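Local coordinates for protein tylactone synthase starter module and modules 1 & 2 (PDB 2Z5L) that is a polyketide synthase ketoreductase of the short-chain dehydrogenase/reductase family, which probably reduces the beta-keto group of a growing tylactone chain, at residues Asp228-Val233 against Gly242-Arg247. Sequence-based numbering, arbitrary orientation.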
ATOM      1  N   ASP A 228      -9.819 -23.006  -1.734  1.00 75.05           N
ATOM      2  CA  ASP A 228      -8.549 -22.427  -2.138  1.00 74.16           C
ATOM      3  C   ASP A 228      -8.163 -21.258  -1.251  1.00 72.76           C
ATOM      4  O   ASP A 228      -9.013 -20.462  -0.844  1.00 73.37           O
ATOM      5  CB  ASP A 228      -8.597 -21.973  -3.596  1.00 75.84           C
ATOM      6  CG  ASP A 228      -8.627 -23.137  -4.562  1.00 77.24           C
ATOM      7  OD1 ASP A 228      -7.772 -24.042  -4.418  1.00 77.57           O
ATOM      8  OD2 ASP A 228      -9.496 -23.146  -5.460  1.00 78.02           O
ATOM      9  N   GLY A 229      -6.871 -21.164  -0.959  1.00 70.27           N
ATOM     10  CA  GLY A 229      -6.372 -20.098  -0.114  1.00 66.44           C
ATOM     11  C   GLY A 229      -6.471 -18.732  -0.754  1.00 63.30           C
ATOM     12  O   GLY A 229      -5.483 -18.010  -0.828  1.00 64.59           O
ATOM     13  N   GLU A 230      -7.658 -18.375  -1.226  1.00 59.91           N
ATOM     14  CA  GLU A 230      -7.857 -17.070  -1.833  1.00 57.85           C
ATOM     15  C   GLU A 230      -8.181 -16.048  -0.743  1.00 56.39           C
ATOM     16  O   GLU A 230      -9.350 -15.751  -0.478  1.00 57.20           O
ATOM     17  CB  GLU A 230      -8.992 -17.134  -2.853  1.00 57.89           C
ATOM     18  CG  GLU A 230      -8.724 -18.059  -4.033  1.00 58.03           C
ATOM     19  CD  GLU A 230      -7.695 -17.501  -5.012  1.00 59.18           C
ATOM     20  OE1 GLU A 230      -7.387 -18.193  -6.008  1.00 58.42           O
ATOM     21  OE2 GLU A 230      -7.200 -16.376  -4.788  1.00 59.42           O
ATOM     22  N   ASP A 231      -7.136 -15.522  -0.110  1.00 53.66           N
ATOM     23  CA  ASP A 231      -7.277 -14.544   0.956  1.00 50.14           C
ATOM     24  C   ASP A 231      -7.264 -13.092   0.463  1.00 48.99           C
ATOM     25  O   ASP A 231      -6.999 -12.168   1.233  1.00 48.80           O
ATOM     26  CB  ASP A 231      -6.182 -14.758   2.019  1.00 51.12           C
ATOM     27  CG  ASP A 231      -4.773 -14.788   1.430  1.00 50.95           C
ATOM     28  OD1 ASP A 231      -3.816 -15.031   2.199  1.00 51.16           O
ATOM     29  OD2 ASP A 231      -4.621 -14.571   0.209  1.00 49.40           O
ATOM     30  N   GLN A 232      -7.563 -12.906  -0.820  1.00 47.25           N
ATOM     31  CA  GLN A 232      -7.617 -11.588  -1.445  1.00 45.89           C
ATOM     32  C   GLN A 232      -8.592 -11.693  -2.614  1.00 45.93           C
ATOM     33  O   GLN A 232      -8.189 -11.944  -3.753  1.00 45.09           O
ATOM     34  CB  GLN A 232      -6.233 -11.162  -1.963  1.00 44.29           C
ATOM     35  CG  GLN A 232      -5.221 -10.777  -0.886  1.00 40.87           C
ATOM     36  CD  GLN A 232      -3.946 -10.189  -1.474  1.00 39.38           C
ATOM     37  OE1 GLN A 232      -3.979  -9.164  -2.159  1.00 39.34           O
ATOM     38  NE2 GLN A 232      -2.825 -10.832  -1.211  1.00 34.40           N
ATOM     39  N   VAL A 233      -9.876 -11.500  -2.323  1.00 46.52           N
ATOM     40  CA  VAL A 233     -10.925 -11.614  -3.331  1.00 46.15           C
ATOM     41  C   VAL A 233     -11.828 -10.383  -3.394  1.00 47.38           C
ATOM     42  O   VAL A 233     -12.031  -9.694  -2.399  1.00 48.47           O
ATOM     43  CB  VAL A 233     -11.795 -12.867  -3.045  1.00 45.96           C
ATOM     44  CG1 VAL A 233     -12.836 -13.065  -4.139  1.00 45.00           C
ATOM     45  CG2 VAL A 233     -10.899 -14.093  -2.927  1.00 45.27           C
ATOM     46  N   GLY A 242      -9.921 -12.899  -7.797  1.00 56.53           N
ATOM     47  CA  GLY A 242      -8.780 -13.075  -6.920  1.00 54.24           C
ATOM     48  C   GLY A 242      -7.607 -12.228  -7.386  1.00 53.18           C
ATOM     49  O   GLY A 242      -7.250 -12.239  -8.569  1.00 52.80           O
ATOM     50  N   ARG A 243      -7.007 -11.490  -6.457  1.00 51.14           N
ATOM     51  CA  ARG A 243      -5.875 -10.619  -6.769  1.00 49.19           C
ATOM     52  C   ARG A 243      -4.686 -11.424  -7.290  1.00 48.61           C
ATOM     53  O   ARG A 243      -4.357 -12.480  -6.756  1.00 47.74           O
ATOM     54  CB  ARG A 243      -5.481  -9.820  -5.515  1.00 47.58           C
ATOM     55  CG  ARG A 243      -4.462  -8.709  -5.745  1.00 44.64           C
ATOM     56  CD  ARG A 243      -4.666  -7.581  -4.737  1.00 41.12           C
ATOM     57  NE  ARG A 243      -3.642  -6.543  -4.832  1.00 35.20           N
ATOM     58  CZ  ARG A 243      -2.367  -6.712  -4.489  1.00 32.24           C
ATOM     59  NH1 ARG A 243      -1.947  -7.878  -4.025  1.00 27.36           N
ATOM     60  NH2 ARG A 243      -1.507  -5.712  -4.608  1.00 33.98           N
ATOM     61  N   ARG A 244      -4.048 -10.923  -8.342  1.00 49.77           N
ATOM     62  CA  ARG A 244      -2.896 -11.605  -8.937  1.00 49.43           C
ATOM     63  C   ARG A 244      -1.815 -10.628  -9.383  1.00 49.58           C
ATOM     64  O   ARG A 244      -2.112  -9.528  -9.846  1.00 49.48           O
ATOM     65  CB  ARG A 244      -3.345 -12.422 -10.155  1.00 50.11           C
ATOM     66  CG  ARG A 244      -4.234 -13.612  -9.844  1.00 49.84           C
ATOM     67  CD  ARG A 244      -3.463 -14.714  -9.142  1.00 50.36           C
ATOM     68  NE  ARG A 244      -4.221 -15.959  -9.126  1.00 52.04           N
ATOM     69  CZ  ARG A 244      -5.327 -16.156  -8.416  1.00 52.35           C
ATOM     70  NH1 ARG A 244      -5.807 -15.182  -7.650  1.00 53.64           N
ATOM     71  NH2 ARG A 244      -5.959 -17.320  -8.487  1.00 50.57           N
ATOM     72  N   VAL A 245      -0.560 -11.034  -9.239  1.00 50.73           N
ATOM     73  CA  VAL A 245       0.551 -10.201  -9.681  1.00 52.57           C
ATOM     74  C   VAL A 245       1.095 -10.779 -10.989  1.00 52.94           C
ATOM     75  O   VAL A 245       1.577 -11.916 -11.038  1.00 53.63           O
ATOM     76  CB  VAL A 245       1.705 -10.142  -8.635  1.00 53.22           C
ATOM     77  CG1 VAL A 245       1.249  -9.375  -7.401  1.00 52.76           C
ATOM     78  CG2 VAL A 245       2.153 -11.553  -8.253  1.00 54.28           C
ATOM     79  N   SER A 246       1.014  -9.985 -12.050  1.00 52.39           N
ATOM     80  CA  SER A 246       1.478 -10.410 -13.363  1.00 51.05           C
ATOM     81  C   SER A 246       2.473  -9.419 -13.968  1.00 49.96           C
ATOM     82  O   SER A 246       2.302  -8.206 -13.848  1.00 49.57           O
ATOM     83  CB  SER A 246       0.270 -10.581 -14.286  1.00 50.79           C
ATOM     84  OG  SER A 246      -0.741  -9.633 -13.983  1.00 50.50           O
ATOM     85  N   ARG A 247       3.517  -9.934 -14.612  1.00 48.45           N
ATOM     86  CA  ARG A 247       4.520  -9.068 -15.225  1.00 46.69           C
ATOM     87  C   ARG A 247       3.794  -8.040 -16.082  1.00 45.62           C
ATOM     88  O   ARG A 247       2.847  -8.372 -16.789  1.00 44.73           O
ATOM     89  CB  ARG A 247       5.500  -9.895 -16.066  1.00 44.35           C
ATOM     90  CG  ARG A 247       6.194 -10.994 -15.249  1.00 44.30           C
ATOM     91  CD  ARG A 247       7.324 -11.677 -16.008  1.00 43.34           C
ATOM     92  NE  ARG A 247       8.629 -11.063 -15.752  1.00 45.62           N
ATOM     93  CZ  ARG A 247       9.623 -11.657 -15.090  1.00 44.91           C
ATOM     94  NH1 ARG A 247       9.477 -12.882 -14.613  1.00 42.36           N
ATOM     95  NH2 ARG A 247      10.770 -11.027 -14.899  1.00 46.66           N
TER
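G242 meets V233 as an antiparallel non-hydrogen-bonded pair, their CA atoms 4.4 Å apart, at the open end of the hairpin of strands 232-236 and 239-247. Its CA also gives a CA-H...O contact to Q232 O, which is held more firmly by the next amide: R243 N lies 3.0 Å from Q232 O, nearly straight (169°). Beyond it the partner chain leaves the strand, and side chains carry the contact. R243 crosses Q232 at a slant, its CB 3.9 Å from Q232 CB. CG anti to the backbone N and an extended chain take its guanidinium to the Q232 amide, where R243 NH1 makes a weak, bent bond to Q232 OE1 at 3.0 Å. The firmer hold on the guanidinium comes from T395 O, which accepts from R243 NH2, while R170 reaches Q232 OE1 weakly. R244 leaves on the other face. Bent at chi2 (-70°), it turns back over G242 toward E230, whose side chain it crosses at about a right angle. R244 NH2 sits 3.0 Å from E230 OE1, on the syn lone pair, and R244 NH1 pairs weakly with E230 OE2 at 3.4 Å; carboxylate and guanidinium are 18° from coplanar. R244 NH1 also donates to R243 O, 3.2 Å away, from above the carbonyl plane, which steadies the folded arginine. On its other edge strand 239-247 pairs with strand 28-35, G242 with K34 and R244 with T32. The buried salt bridge, one firm prong and one weak, thus ties the approach to strand 232-236 to the hairpin; the guanidinium probably lowers the pKa of E230, keeping it ionised.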